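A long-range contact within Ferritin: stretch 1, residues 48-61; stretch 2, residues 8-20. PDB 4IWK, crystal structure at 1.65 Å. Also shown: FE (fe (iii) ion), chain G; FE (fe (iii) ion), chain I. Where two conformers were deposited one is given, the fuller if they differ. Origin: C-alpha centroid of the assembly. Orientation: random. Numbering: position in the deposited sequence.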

ATOM      1  N   GLU A  48     -25.275 -32.445   8.402  1.00 19.88           N
ATOM      2  CA  GLU A  48     -25.428 -31.769   9.731  1.00 21.43           C
ATOM      3  C   GLU A  48     -25.855 -32.830  10.745  1.00 20.90           C
ATOM      4  O   GLU A  48     -25.350 -32.841  11.856  1.00 22.44           O
ATOM      5  CB  GLU A  48     -26.431 -30.650   9.579  1.00 26.22           C
ATOM      6  CG  GLU A  48     -26.524 -29.854  10.848  1.00 38.07           C
ATOM      7  CD  GLU A  48     -27.723 -28.972  10.758  1.00 54.44           C
ATOM      8  OE1 GLU A  48     -27.616 -27.907  10.060  1.00 52.16           O
ATOM      9  OE2 GLU A  48     -28.783 -29.431  11.287  1.00 60.35           O
ATOM     10  N   GLU A  49     -26.786 -33.727  10.389  1.00 16.65           N
ATOM     11  CA  GLU A  49     -27.191 -34.732  11.417  1.00 17.73           C
ATOM     12  C   GLU A  49     -26.037 -35.674  11.695  1.00 18.99           C
ATOM     13  O   GLU A  49     -25.885 -36.105  12.870  1.00 18.96           O
ATOM     14  CB  GLU A  49     -28.336 -35.597  10.829  1.00 16.92           C
ATOM     15  CG  GLU A  49     -29.597 -34.823  10.549  1.00 18.38           C
ATOM     16  CD  GLU A  49     -30.319 -34.438  11.804  1.00 26.03           C
ATOM     17  OE1 GLU A  49     -29.790 -34.755  12.859  1.00 22.86           O
ATOM     18  OE2 GLU A  49     -31.481 -34.060  11.718  1.00 26.27           O
ATOM     19  N   ARG A  50     -25.219 -36.030  10.711  1.00 18.65           N
ATOM     20  CA  ARG A  50     -24.036 -36.816  11.089  1.00 17.02           C
ATOM     21  C   ARG A  50     -23.125 -36.011  12.036  1.00 18.94           C
ATOM     22  O   ARG A  50     -22.653 -36.603  13.020  1.00 19.20           O
ATOM     23  CB  ARG A  50     -23.280 -37.142   9.770  1.00 19.54           C
ATOM     24  CG  ARG A  50     -22.073 -38.045  10.087  1.00 22.28           C
ATOM     25  CD  ARG A  50     -21.519 -38.614   8.773  1.00 25.74           C
ATOM     26  NE  ARG A  50     -20.300 -39.461   9.092  1.00 27.35           N
ATOM     27  CZ  ARG A  50     -19.130 -38.826   9.191  1.00 23.69           C
ATOM     28  NH1 ARG A  50     -19.107 -37.515   9.073  1.00 27.14           N
ATOM     29  NH2 ARG A  50     -18.014 -39.429   9.526  1.00 20.70           N
ATOM     30  N   GLU A  51     -22.926 -34.696  11.780  1.00 18.07           N
ATOM     31  CA  GLU A  51     -22.178 -33.896  12.804  1.00 20.24           C
ATOM     32  C   GLU A  51     -22.796 -33.929  14.203  1.00 20.08           C
ATOM     33  O   GLU A  51     -22.000 -34.050  15.177  1.00 20.40           O
ATOM     34  CB  GLU A  51     -21.981 -32.433  12.349  1.00 23.40           C
ATOM     35  CG  GLU A  51     -21.160 -32.312  11.079  1.00 26.86           C
ATOM     36  CD  GLU A  51     -19.732 -32.858  11.272  1.00 37.28           C
ATOM     37  OE1 GLU A  51     -19.152 -32.799  12.405  1.00 38.18           O
ATOM     38  OE2 GLU A  51     -19.196 -33.472  10.339  1.00 33.26           O
ATOM     39  N   HIS A  52     -24.150 -33.894  14.310  1.00 19.26           N
ATOM     40  CA  HIS A  52     -24.737 -34.042  15.637  1.00 18.87           C
ATOM     41  C   HIS A  52     -24.331 -35.365  16.272  1.00 19.64           C
ATOM     42  O   HIS A  52     -23.919 -35.435  17.483  1.00 18.37           O
ATOM     43  CB  HIS A  52     -26.246 -34.020  15.591  1.00 20.62           C
ATOM     44  CG  HIS A  52     -26.772 -32.727  15.128  1.00 21.69           C
ATOM     45  ND1 HIS A  52     -28.083 -32.544  14.728  1.00 26.03           N
ATOM     46  CD2 HIS A  52     -26.126 -31.530  14.952  1.00 22.83           C
ATOM     47  CE1 HIS A  52     -28.226 -31.295  14.316  1.00 26.83           C
ATOM     48  NE2 HIS A  52     -27.072 -30.661  14.436  1.00 26.63           N
ATOM     49  N   GLY A  53     -24.448 -36.463  15.503  1.00 17.30           N
ATOM     50  CA  GLY A  53     -24.124 -37.779  16.098  1.00 15.86           C
ATOM     51  C   GLY A  53     -22.632 -37.758  16.525  1.00 16.85           C
ATOM     52  O   GLY A  53     -22.310 -38.328  17.564  1.00 18.29           O
ATOM     53  N   LEU A  54     -21.763 -37.216  15.677  1.00 15.26           N
ATOM     54  CA  LEU A  54     -20.334 -37.164  16.044  1.00 16.80           C
ATOM     55  C   LEU A  54     -20.090 -36.360  17.324  1.00 17.20           C
ATOM     56  O   LEU A  54     -19.203 -36.738  18.114  1.00 19.39           O
ATOM     57  CB  LEU A  54     -19.481 -36.548  14.952  1.00 17.92           C
ATOM     58  CG  LEU A  54     -19.421 -37.479  13.678  1.00 19.02           C
ATOM     59  CD1 LEU A  54     -18.696 -36.722  12.541  1.00 21.36           C
ATOM     60  CD2 LEU A  54     -18.744 -38.853  13.905  1.00 18.64           C
ATOM     61  N   GLY A  55     -20.875 -35.294  17.501  1.00 18.57           N
ATOM     62  CA  GLY A  55     -20.782 -34.446  18.708  1.00 18.96           C
ATOM     63  C   GLY A  55     -21.131 -35.291  19.920  1.00 19.04           C
ATOM     64  O   GLY A  55     -20.473 -35.219  20.997  1.00 18.90           O
ATOM     65  N   PHE A  56     -22.188 -36.099  19.804  1.00 17.11           N
ATOM     66  CA  PHE A  56     -22.600 -37.015  20.931  1.00 16.17           C
ATOM     67  C   PHE A  56     -21.493 -38.070  21.186  1.00 18.34           C
ATOM     68  O   PHE A  56     -21.155 -38.344  22.340  1.00 19.06           O
ATOM     69  CB  PHE A  56     -23.946 -37.717  20.663  1.00 19.63           C
ATOM     70  CG  PHE A  56     -25.131 -36.853  21.030  1.00 20.96           C
ATOM     71  CD1 PHE A  56     -25.518 -35.783  20.266  1.00 23.84           C
ATOM     72  CD2 PHE A  56     -25.715 -37.045  22.290  1.00 21.53           C
ATOM     73  CE1 PHE A  56     -26.567 -34.917  20.693  1.00 24.41           C
ATOM     74  CE2 PHE A  56     -26.713 -36.204  22.709  1.00 23.61           C
ATOM     75  CZ  PHE A  56     -27.162 -35.148  21.934  1.00 21.49           C
ATOM     76  N   VAL A  57     -20.867 -38.644  20.140  1.00 17.64           N
ATOM     77  CA  VAL A  57     -19.825 -39.678  20.361  1.00 17.34           C
ATOM     78  C   VAL A  57     -18.639 -39.016  21.065  1.00 17.02           C
ATOM     79  O   VAL A  57     -18.118 -39.629  22.049  1.00 19.20           O
ATOM     80  CB  VAL A  57     -19.315 -40.204  18.997  1.00 16.48           C
ATOM     81  CG1 VAL A  57     -18.022 -41.030  19.230  1.00 20.42           C
ATOM     82  CG2 VAL A  57     -20.424 -41.061  18.383  1.00 16.22           C
ATOM     83  N   ASP A  58     -18.252 -37.801  20.650  1.00 18.98           N
ATOM     84  CA  ASP A  58     -17.053 -37.112  21.259  1.00 18.34           C
ATOM     85  C   ASP A  58     -17.353 -36.859  22.755  1.00 21.22           C
ATOM     86  O   ASP A  58     -16.527 -37.177  23.583  1.00 19.67           O
ATOM     87  CB  ASP A  58     -16.834 -35.779  20.531  1.00 20.75           C
ATOM     88  CG  ASP A  58     -15.591 -35.073  21.031  1.00 25.00           C
ATOM     89  OD1 ASP A  58     -14.584 -35.724  21.344  1.00 29.92           O
ATOM     90  OD2 ASP A  58     -15.683 -33.881  21.202  1.00 34.91           O
ATOM     91  N   PHE A  59     -18.573 -36.347  23.064  1.00 18.26           N
ATOM     92  CA  PHE A  59     -18.837 -36.076  24.511  1.00 18.46           C
ATOM     93  C   PHE A  59     -18.904 -37.384  25.269  1.00 19.14           C
ATOM     94  O   PHE A  59     -18.333 -37.495  26.392  1.00 18.90           O
ATOM     95  CB  PHE A  59     -20.196 -35.346  24.665  1.00 18.11           C
ATOM     96  CG  PHE A  59     -20.525 -35.057  26.071  1.00 17.19           C
ATOM     97  CD1 PHE A  59     -20.025 -33.904  26.672  1.00 18.04           C
ATOM     98  CD2 PHE A  59     -21.312 -35.945  26.769  1.00 18.47           C
ATOM     99  CE1 PHE A  59     -20.340 -33.636  28.004  1.00 22.07           C
ATOM    100  CE2 PHE A  59     -21.661 -35.682  28.127  1.00 20.80           C
ATOM    101  CZ  PHE A  59     -21.142 -34.497  28.724  1.00 21.17           C
ATOM    102  N   ALA A  60     -19.492 -38.423  24.700  1.00 17.97           N
ATOM    103  CA  ALA A  60     -19.572 -39.737  25.412  1.00 19.61           C
ATOM    104  C   ALA A  60     -18.184 -40.253  25.698  1.00 20.66           C
ATOM    105  O   ALA A  60     -17.895 -40.718  26.831  1.00 19.75           O
ATOM    106  CB  ALA A  60     -20.376 -40.788  24.634  1.00 18.40           C
ATOM    107  N   ASN A  61     -17.262 -40.145  24.715  1.00 20.02           N
ATOM    108  CA  ASN A  61     -15.877 -40.600  24.930  1.00 20.98           C
ATOM    109  C   ASN A  61     -15.263 -39.865  26.113  1.00 23.55           C
ATOM    110  O   ASN A  61     -14.643 -40.479  26.993  1.00 21.81           O
ATOM    111  CB  ASN A  61     -14.955 -40.359  23.676  1.00 21.13           C
ATOM    112  CG  ASN A  61     -15.322 -41.297  22.456  1.00 22.43           C
ATOM    113  OD1 ASN A  61     -16.038 -42.303  22.610  1.00 23.43           O
ATOM    114  ND2 ASN A  61     -14.948 -40.866  21.258  1.00 21.06           N
TER
HETATM  115 FE    FE G 201     -30.052 -33.996  14.781  0.90 24.50          FE
HETATM  116 FE    FE I 203     -31.999 -32.123  12.370  0.85 23.97          FE
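Stretch 2 8-20: LFNRQVTQEFTAS

Stretch 2 is a helix that packs nearly antiparallel against the helix of stretch 1, joined to it by an iron site that Glu16 shares with Glu49 and His52 and by a cluster of aromatic side chains toward Phe9. Residues 8-20 are helical throughout, and the helix runs on beyond both ends. The N-to-C directions of the two helices differ by 166°, and their axes approach to 7.7 Å. No hydrogen bond crosses between them; within each stretch the backbone bonds run along its own helix.

Ser20 lies by Glu49, with CA of Ser20 5.0 Å from CA of Glu49. Further along, CA of Val13 is 4.7 Å from CA of Gly53.

Gly53 lets the helices come close. Its CA lies 3.7 Å from CE1 of Phe17, and its N lies 3.5 Å from CB of Glu16. A CB on Gly53 would point toward stretch 2 and would fall 2.4 Å from CE1 of Phe17, a clash. The edge of the Phe17 ring also meets the backbone of Arg50, with CE1 of Phe17 3.6 Å from O of Arg50.

Glu16 joins Glu49 and His52 as a ligand of the iron of chain G. That ion is bound by OE1 of Glu16 at 2.0 Å, OE1 of Glu49 at 2.1 Å and ND1 of His52 at 2.5 Å. Waters 1 and 2 also bind it, each with O 2.1 Å from FE. The metal explains why two carboxylates can sit so close: OE1 of Glu16 is 2.7 Å from OE1 of Glu49. Glu49 also binds the iron of chain I through OE2 at 2.1 Å, so its carboxylate bridges the two ions. One turn before Glu16, NE2 of Gln12 donates a hydrogen bond of 2.9 Å to OE2 of Glu16. Water 1 donates to the same OE2.

CG of Gln12 lies over one face of the Phe56 ring, 3.8 Å from the ring centroid, in a CH-pi contact. Val13 packs next to it; its CG2 is 3.8 Å from CB of Phe56, and its CG1 and CG2 are both about 3.9 Å from CG2 of Val57.

The CA-to-CB bond of Phe9 points sideways, but its ring comes nearer to stretch 1. CZ of Phe9 is 3.5 Å from CD2 of Phe56 and 3.6 Å from CD2 of Phe59. CE2 of Phe9 is 3.6 Å from CB of Ala60. The Phe9 and Phe59 rings meet rim to rim.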

ATOM      1  N   LEU A   8     -29.807 -44.536  26.554  1.00 23.19           N
ATOM      2  CA  LEU A   8     -30.461 -43.423  25.794  1.00 21.98           C
ATOM      3  C   LEU A   8     -29.404 -42.560  25.127  1.00 23.00           C
ATOM      4  O   LEU A   8     -29.639 -42.027  24.027  1.00 23.41           O
ATOM      5  CB  LEU A   8     -31.384 -42.566  26.663  1.00 25.34           C
ATOM      6  CG  LEU A   8     -32.694 -43.298  27.113  1.00 27.01           C
ATOM      7  CD1 LEU A   8     -33.358 -42.430  28.199  1.00 32.22           C
ATOM      8  CD2 LEU A   8     -33.652 -43.515  25.965  1.00 28.78           C
ATOM      9  N   PHE A   9     -28.250 -42.439  25.744  1.00 22.37           N
ATOM     10  CA  PHE A   9     -27.163 -41.696  25.081  1.00 24.22           C
ATOM     11  C   PHE A   9     -26.709 -42.423  23.838  1.00 24.13           C
ATOM     12  O   PHE A   9     -26.630 -41.847  22.743  1.00 24.83           O
ATOM     13  CB  PHE A   9     -26.029 -41.415  26.090  1.00 25.12           C
ATOM     14  CG  PHE A   9     -25.221 -40.193  25.740  1.00 26.31           C
ATOM     15  CD1 PHE A   9     -25.402 -38.990  26.472  1.00 31.55           C
ATOM     16  CD2 PHE A   9     -24.326 -40.251  24.674  1.00 25.15           C
ATOM     17  CE1 PHE A   9     -24.650 -37.850  26.116  1.00 29.08           C
ATOM     18  CE2 PHE A   9     -23.572 -39.122  24.335  1.00 28.42           C
ATOM     19  CZ  PHE A   9     -23.777 -37.943  25.066  1.00 24.79           C
ATOM     20  N   ASN A  10     -26.452 -43.721  23.950  1.00 22.91           N
ATOM     21  CA  ASN A  10     -26.143 -44.577  22.815  0.50 25.83           C
ATOM     22  C   ASN A  10     -27.275 -44.474  21.748  1.00 25.60           C
ATOM     23  O   ASN A  10     -26.982 -44.311  20.514  1.00 24.98           O
ATOM     24  CB  ASN A  10     -25.925 -46.008  23.349  0.50 24.93           C
ATOM     25  CG  ASN A  10     -25.057 -46.853  22.444  0.50 25.17           C
ATOM     26  OD1 ASN A  10     -25.491 -47.915  21.939  0.50 30.57           O
ATOM     27  ND2 ASN A  10     -23.846 -46.367  22.167  0.50 20.72           N
ATOM     28  N   ARG A  11     -28.531 -44.582  22.154  1.00 23.10           N
ATOM     29  CA  ARG A  11     -29.641 -44.476  21.198  1.00 25.80           C
ATOM     30  C   ARG A  11     -29.622 -43.100  20.433  1.00 23.04           C
ATOM     31  O   ARG A  11     -30.136 -42.970  19.334  1.00 23.01           O
ATOM     32  CB  ARG A  11     -31.012 -44.704  21.835  1.00 25.52           C
ATOM     33  CG  ARG A  11     -31.374 -46.165  22.095  1.00 43.91           C
ATOM     34  CD  ARG A  11     -32.221 -46.246  23.361  1.00 52.50           C
ATOM     35  NE  ARG A  11     -33.295 -47.221  23.299  1.00 59.71           N
ATOM     36  CZ  ARG A  11     -34.588 -46.915  23.382  1.00 72.57           C
ATOM     37  NH1 ARG A  11     -34.985 -45.650  23.551  1.00 76.45           N
ATOM     38  NH2 ARG A  11     -35.501 -47.878  23.305  1.00 81.21           N
ATOM     39  N   GLN A  12     -29.157 -42.053  21.113  1.00 21.52           N
ATOM     40  CA  GLN A  12     -29.234 -40.711  20.510  1.00 20.93           C
ATOM     41  C   GLN A  12     -28.267 -40.713  19.294  1.00 20.85           C
ATOM     42  O   GLN A  12     -28.587 -40.094  18.228  1.00 18.56           O
ATOM     43  CB  GLN A  12     -28.840 -39.548  21.470  1.00 21.80           C
ATOM     44  CG  GLN A  12     -29.110 -38.181  20.848  1.00 22.07           C
ATOM     45  CD  GLN A  12     -30.610 -37.978  20.570  1.00 25.55           C
ATOM     46  OE1 GLN A  12     -31.443 -38.518  21.312  1.00 26.36           O
ATOM     47  NE2 GLN A  12     -30.960 -37.259  19.533  1.00 27.14           N
ATOM     48  N   VAL A  13     -27.103 -41.328  19.443  1.00 20.63           N
ATOM     49  CA  VAL A  13     -26.166 -41.398  18.318  1.00 17.23           C
ATOM     50  C   VAL A  13     -26.840 -42.131  17.185  1.00 18.12           C
ATOM     51  O   VAL A  13     -26.797 -41.683  16.026  1.00 18.80           O
ATOM     52  CB  VAL A  13     -24.866 -42.162  18.679  1.00 19.93           C
ATOM     53  CG1 VAL A  13     -23.991 -42.372  17.443  1.00 20.35           C
ATOM     54  CG2 VAL A  13     -24.081 -41.403  19.772  1.00 23.54           C
ATOM     55  N   THR A  14     -27.460 -43.274  17.504  1.00 16.11           N
ATOM     56  CA  THR A  14     -28.197 -43.980  16.449  1.00 17.82           C
ATOM     57  C   THR A  14     -29.280 -43.128  15.767  1.00 18.23           C
ATOM     58  O   THR A  14     -29.405 -43.153  14.531  1.00 18.73           O
ATOM     59  CB  THR A  14     -28.876 -45.235  17.017  1.00 19.64           C
ATOM     60  OG1 THR A  14     -27.866 -45.980  17.655  1.00 20.77           O
ATOM     61  CG2 THR A  14     -29.500 -46.102  15.842  1.00 22.34           C
ATOM     62  N   GLN A  15     -30.018 -42.312  16.557  1.00 17.63           N
ATOM     63  CA  GLN A  15     -31.108 -41.542  15.984  1.00 16.63           C
ATOM     64  C   GLN A  15     -30.512 -40.442  15.040  1.00 16.27           C
ATOM     65  O   GLN A  15     -31.113 -40.159  13.968  1.00 18.04           O
ATOM     66  CB  GLN A  15     -31.882 -40.917  17.150  1.00 18.02           C
ATOM     67  CG  GLN A  15     -33.026 -39.967  16.659  1.00 20.18           C
ATOM     68  CD  GLN A  15     -34.068 -40.698  15.791  1.00 23.91           C
ATOM     69  OE1 GLN A  15     -34.297 -41.909  15.971  1.00 25.59           O
ATOM     70  NE2 GLN A  15     -34.640 -40.006  14.801  1.00 24.18           N
ATOM     71  N   GLU A  16     -29.358 -39.847  15.439  1.00 17.05           N
ATOM     72  CA  GLU A  16     -28.802 -38.751  14.575  1.00 15.79           C
ATOM     73  C   GLU A  16     -28.319 -39.409  13.279  1.00 16.90           C
ATOM     74  O   GLU A  16     -28.577 -38.831  12.184  1.00 17.41           O
ATOM     75  CB  GLU A  16     -27.581 -38.087  15.234  1.00 17.58           C
ATOM     76  CG  GLU A  16     -28.002 -37.321  16.545  1.00 19.40           C
ATOM     77  CD  GLU A  16     -29.003 -36.215  16.429  1.00 22.88           C
ATOM     78  OE1 GLU A  16     -29.151 -35.709  15.317  1.00 25.61           O
ATOM     79  OE2 GLU A  16     -29.579 -35.834  17.479  1.00 27.18           O
ATOM     80  N   PHE A  17     -27.713 -40.584  13.370  1.00 17.79           N
ATOM     81  CA  PHE A  17     -27.243 -41.217  12.126  1.00 17.14           C
ATOM     82  C   PHE A  17     -28.386 -41.778  11.273  1.00 17.42           C
ATOM     83  O   PHE A  17     -28.286 -41.728  10.015  1.00 17.99           O
ATOM     84  CB  PHE A  17     -26.219 -42.335  12.413  1.00 16.37           C
ATOM     85  CG  PHE A  17     -24.924 -41.857  12.993  1.00 18.52           C
ATOM     86  CD1 PHE A  17     -24.471 -40.525  12.849  1.00 18.47           C
ATOM     87  CD2 PHE A  17     -24.119 -42.779  13.663  1.00 22.02           C
ATOM     88  CE1 PHE A  17     -23.236 -40.122  13.370  1.00 19.34           C
ATOM     89  CE2 PHE A  17     -22.878 -42.376  14.178  1.00 21.77           C
ATOM     90  CZ  PHE A  17     -22.418 -41.046  13.983  1.00 21.21           C
ATOM     91  N   THR A  18     -29.487 -42.194  11.917  1.00 16.01           N
ATOM     92  CA  THR A  18     -30.709 -42.617  11.210  1.00 17.89           C
ATOM     93  C   THR A  18     -31.250 -41.427  10.446  1.00 18.44           C
ATOM     94  O   THR A  18     -31.569 -41.523   9.243  1.00 18.15           O
ATOM     95  CB  THR A  18     -31.742 -43.137  12.226  1.00 17.46           C
ATOM     96  OG1 THR A  18     -31.188 -44.306  12.849  1.00 18.85           O
ATOM     97  CG2 THR A  18     -33.059 -43.489  11.576  1.00 18.91           C
ATOM     98  N   ALA A  19     -31.294 -40.285  11.122  1.00 16.44           N
ATOM     99  CA  ALA A  19     -31.777 -39.081  10.445  1.00 15.71           C
ATOM    100  C   ALA A  19     -30.860 -38.636   9.320  1.00 18.25           C
ATOM    101  O   ALA A  19     -31.345 -38.282   8.296  1.00 17.76           O
ATOM    102  CB  ALA A  19     -31.892 -37.936  11.435  1.00 16.85           C
ATOM    103  N   SER A  20     -29.563 -38.798   9.484  1.00 17.33           N
ATOM    104  CA  SER A  20     -28.655 -38.482   8.369  1.00 16.92           C
ATOM    105  C   SER A  20     -29.008 -39.297   7.118  1.00 17.94           C
ATOM    106  O   SER A  20     -29.006 -38.776   5.987  1.00 16.80           O
ATOM    107  CB  SER A  20     -27.232 -38.776   8.832  1.00 18.18           C
ATOM    108  OG  SER A  20     -26.350 -38.438   7.766  1.00 18.64           O
TER
HETATM  109  O   HOH W   1     -30.715 -33.704  16.716  1.00 28.28           O
HETATM  110  O   HOH W   2     -31.459 -32.542  14.161  1.00 28.00           O
HETATM  111  O   HOH W   3     -30.720 -31.269  11.387  1.00 34.45           O